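Local atomic coordinates of N-acetyltransferase (Staphylococcus aureus subsp. aureus, PDB entry 4M85), a protein that probably transfers an acetyl group from acetyl-CoA to an amine acceptor, in the manner of GNAT-fold enzymes. Residues V49-R54 against E85-L90. Sequence-based numbering, arbitrary orientation.
Sequences VDATYR and EKAWEL
The loop 49-54, irregular apart from an inverse gamma turn centred on Thr52, runs past helix 81-86 and the 3-10 turn that follows, closest at Tyr53 and Ala87, whose CA atoms lie 5.1 Å apart. The short side chain of Ala87 faces the loop here, its CB 3.5 Å from the carbonyl O of Thr52; a little further along, Ala51 CB packs 4.0 Å from Leu90 CB. Beyond them Tyr53, with CG anti to the backbone N (chi1 -178°), reaches in alongside Glu85. Its ring takes the edge of Trp88 in a T-shaped stack, planes 61° apart, with Trp88 CE3 standing 3.6 Å above the ring centre; the opposite face is met near its rim by Arg54 CB. Two donors converge on one carboxylate oxygen. Tyr53 OH gives its proton to the syn lone pair of Glu85 OE1 at 2.7 Å, while Arg54 NE, at the end of an extended chain, forms a salt bridge to the same OE1 at 2.8 Å, arriving from above the carboxylate plane although the oxygen lies nearly in the guanidinium plane. The bend of Glu85 at chi2 (62°) brings OE1 to both. OE2 is held in turn by Thr102 OG1 and Leu104 N, so the buried carboxylate is gripped at both oxygens and is probably ionised; Arg54 has a second acidic partner, Glu81, which its NH1 meets. A buried salt bridge that shares Tyr53 with a T-shaped aromatic pair thus ties the loop between helix 37-49 and strand 60-65 to the long connection between strands 68-77 and 114-121 of the GNAT sheet.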
loop_
_atom_site.group_PDB
_atom_site.type_symbol
_atom_site.label_atom_id
_atom_site.label_comp_id
_atom_site.label_asym_id
_atom_site.label_seq_id
_atom_site.Cartn_x
_atom_site.Cartn_y
_atom_site.Cartn_z
ATOM N N VAL A 49 -2.677 11.515 6.888
ATOM C CA VAL A 49 -2.125 12.668 7.618
ATOM C C VAL A 49 -2.551 12.783 9.085
ATOM O O VAL A 49 -1.765 13.228 9.889
ATOM C CB VAL A 49 -2.395 14.042 6.902
ATOM C CG1 VAL A 49 -1.602 14.157 5.615
ATOM C CG2 VAL A 49 -3.865 14.288 6.633
ATOM N N ASP A 50 -3.750 12.319 9.457
ATOM C CA ASP A 50 -4.319 12.653 10.765
ATOM C C ASP A 50 -3.928 11.701 11.895
ATOM O O ASP A 50 -4.121 12.013 13.078
ATOM C CB ASP A 50 -5.857 12.770 10.642
ATOM C CG ASP A 50 -6.269 13.957 9.783
ATOM O OD1 ASP A 50 -5.440 14.878 9.640
ATOM O OD2 ASP A 50 -7.398 14.002 9.257
ATOM N N ALA A 51 -3.365 10.553 11.533
ATOM C CA ALA A 51 -2.909 9.565 12.490
ATOM C C ALA A 51 -1.981 8.639 11.719
ATOM O O ALA A 51 -1.996 8.643 10.493
ATOM C CB ALA A 51 -4.089 8.790 13.052
ATOM N N THR A 52 -1.222 7.815 12.416
ATOM C CA THR A 52 -0.268 6.932 11.757
ATOM C C THR A 52 -0.876 5.581 11.442
ATOM O O THR A 52 -0.571 4.564 12.088
ATOM C CB THR A 52 1.039 6.821 12.559
ATOM O OG1 THR A 52 1.458 8.139 12.890
ATOM C CG2 THR A 52 2.155 6.176 11.734
ATOM N N TYR A 53 -1.747 5.614 10.434
ATOM C CA TYR A 53 -2.391 4.456 9.875
ATOM C C TYR A 53 -1.355 3.781 8.953
ATOM O O TYR A 53 -0.281 4.335 8.711
ATOM C CB TYR A 53 -3.698 4.861 9.128
ATOM C CG TYR A 53 -4.408 3.667 8.584
ATOM C CD1 TYR A 53 -4.832 2.673 9.423
ATOM C CD2 TYR A 53 -4.603 3.503 7.220
ATOM C CE1 TYR A 53 -5.436 1.538 8.936
ATOM C CE2 TYR A 53 -5.224 2.375 6.715
ATOM C CZ TYR A 53 -5.631 1.384 7.582
ATOM O OH TYR A 53 -6.219 0.220 7.127
ATOM N N ARG A 54 -1.643 2.565 8.519
ATOM C CA ARG A 54 -0.841 1.876 7.483
ATOM C C ARG A 54 -0.392 2.821 6.361
ATOM O O ARG A 54 0.806 2.875 5.978
ATOM C CB ARG A 54 -1.681 0.767 6.859
ATOM C CG ARG A 54 -1.838 -0.500 7.688
ATOM C CD ARG A 54 -2.896 -1.368 7.050
ATOM N NE ARG A 54 -3.319 -2.497 7.877
ATOM C CZ ARG A 54 -2.789 -3.722 7.846
ATOM N NH1 ARG A 54 -1.777 -4.024 7.033
ATOM N NH2 ARG A 54 -3.301 -4.667 8.620
ATOM N N GLU A 85 -2.796 -0.252 11.981
ATOM C CA GLU A 85 -4.189 -0.547 11.615
ATOM C C GLU A 85 -5.199 0.033 12.610
ATOM O O GLU A 85 -6.221 0.563 12.232
ATOM C CB GLU A 85 -4.385 -2.069 11.514
ATOM C CG GLU A 85 -5.824 -2.532 11.269
ATOM C CD GLU A 85 -6.386 -2.032 9.952
ATOM O OE1 GLU A 85 -5.594 -1.548 9.127
ATOM O OE2 GLU A 85 -7.619 -2.127 9.753
ATOM N N LYS A 86 -4.903 -0.106 13.900
ATOM C CA LYS A 86 -5.790 0.403 14.956
ATOM C C LYS A 86 -5.925 1.919 14.890
ATOM O O LYS A 86 -6.962 2.475 15.261
ATOM C CB LYS A 86 -5.278 -0.046 16.325
ATOM C CG LYS A 86 -6.241 0.178 17.467
ATOM C CD LYS A 86 -5.745 -0.562 18.701
ATOM C CE LYS A 86 -6.548 -0.235 19.959
ATOM N NZ LYS A 86 -8.011 -0.393 19.734
ATOM N N ALA A 87 -4.912 2.603 14.370
ATOM C CA ALA A 87 -4.946 4.062 14.294
ATOM C C ALA A 87 -6.081 4.611 13.414
ATOM O O ALA A 87 -6.441 5.779 13.543
ATOM C CB ALA A 87 -3.596 4.620 13.836
ATOM N N TRP A 88 -6.656 3.762 12.558
ATOM C CA TRP A 88 -7.857 4.098 11.827
ATOM C C TRP A 88 -8.944 4.704 12.739
ATOM O O TRP A 88 -9.684 5.607 12.328
ATOM C CB TRP A 88 -8.390 2.867 11.124
ATOM C CG TRP A 88 -9.526 3.123 10.195
ATOM C CD1 TRP A 88 -10.857 2.959 10.455
ATOM C CD2 TRP A 88 -9.434 3.531 8.829
ATOM N NE1 TRP A 88 -11.601 3.258 9.334
ATOM C CE2 TRP A 88 -10.754 3.615 8.324
ATOM C CE3 TRP A 88 -8.372 3.833 7.980
ATOM C CZ2 TRP A 88 -11.024 3.996 7.011
ATOM C CZ3 TRP A 88 -8.642 4.214 6.691
ATOM C CH2 TRP A 88 -9.965 4.301 6.218
ATOM N N GLU A 89 -9.005 4.214 13.976
ATOM C CA GLU A 89 -9.978 4.672 14.950
ATOM C C GLU A 89 -9.816 6.128 15.425
ATOM O O GLU A 89 -10.747 6.713 15.993
ATOM C CB GLU A 89 -9.969 3.715 16.128
ATOM C CG GLU A 89 -10.341 2.297 15.730
ATOM C CD GLU A 89 -10.584 1.396 16.927
ATOM O OE1 GLU A 89 -9.801 1.503 17.921
ATOM O OE2 GLU A 89 -11.566 0.603 16.862
ATOM N N LEU A 90 -8.652 6.727 15.173
ATOM C CA LEU A 90 -8.398 8.122 15.534
ATOM C C LEU A 90 -8.793 9.115 14.445
ATOM O O LEU A 90 -8.568 10.316 14.601
ATOM C CB LEU A 90 -6.913 8.311 15.888
ATOM C CG LEU A 90 -6.390 7.293 16.935
ATOM C CD1 LEU A 90 -4.904 7.446 17.208
ATOM C CD2 LEU A 90 -7.187 7.442 18.216
#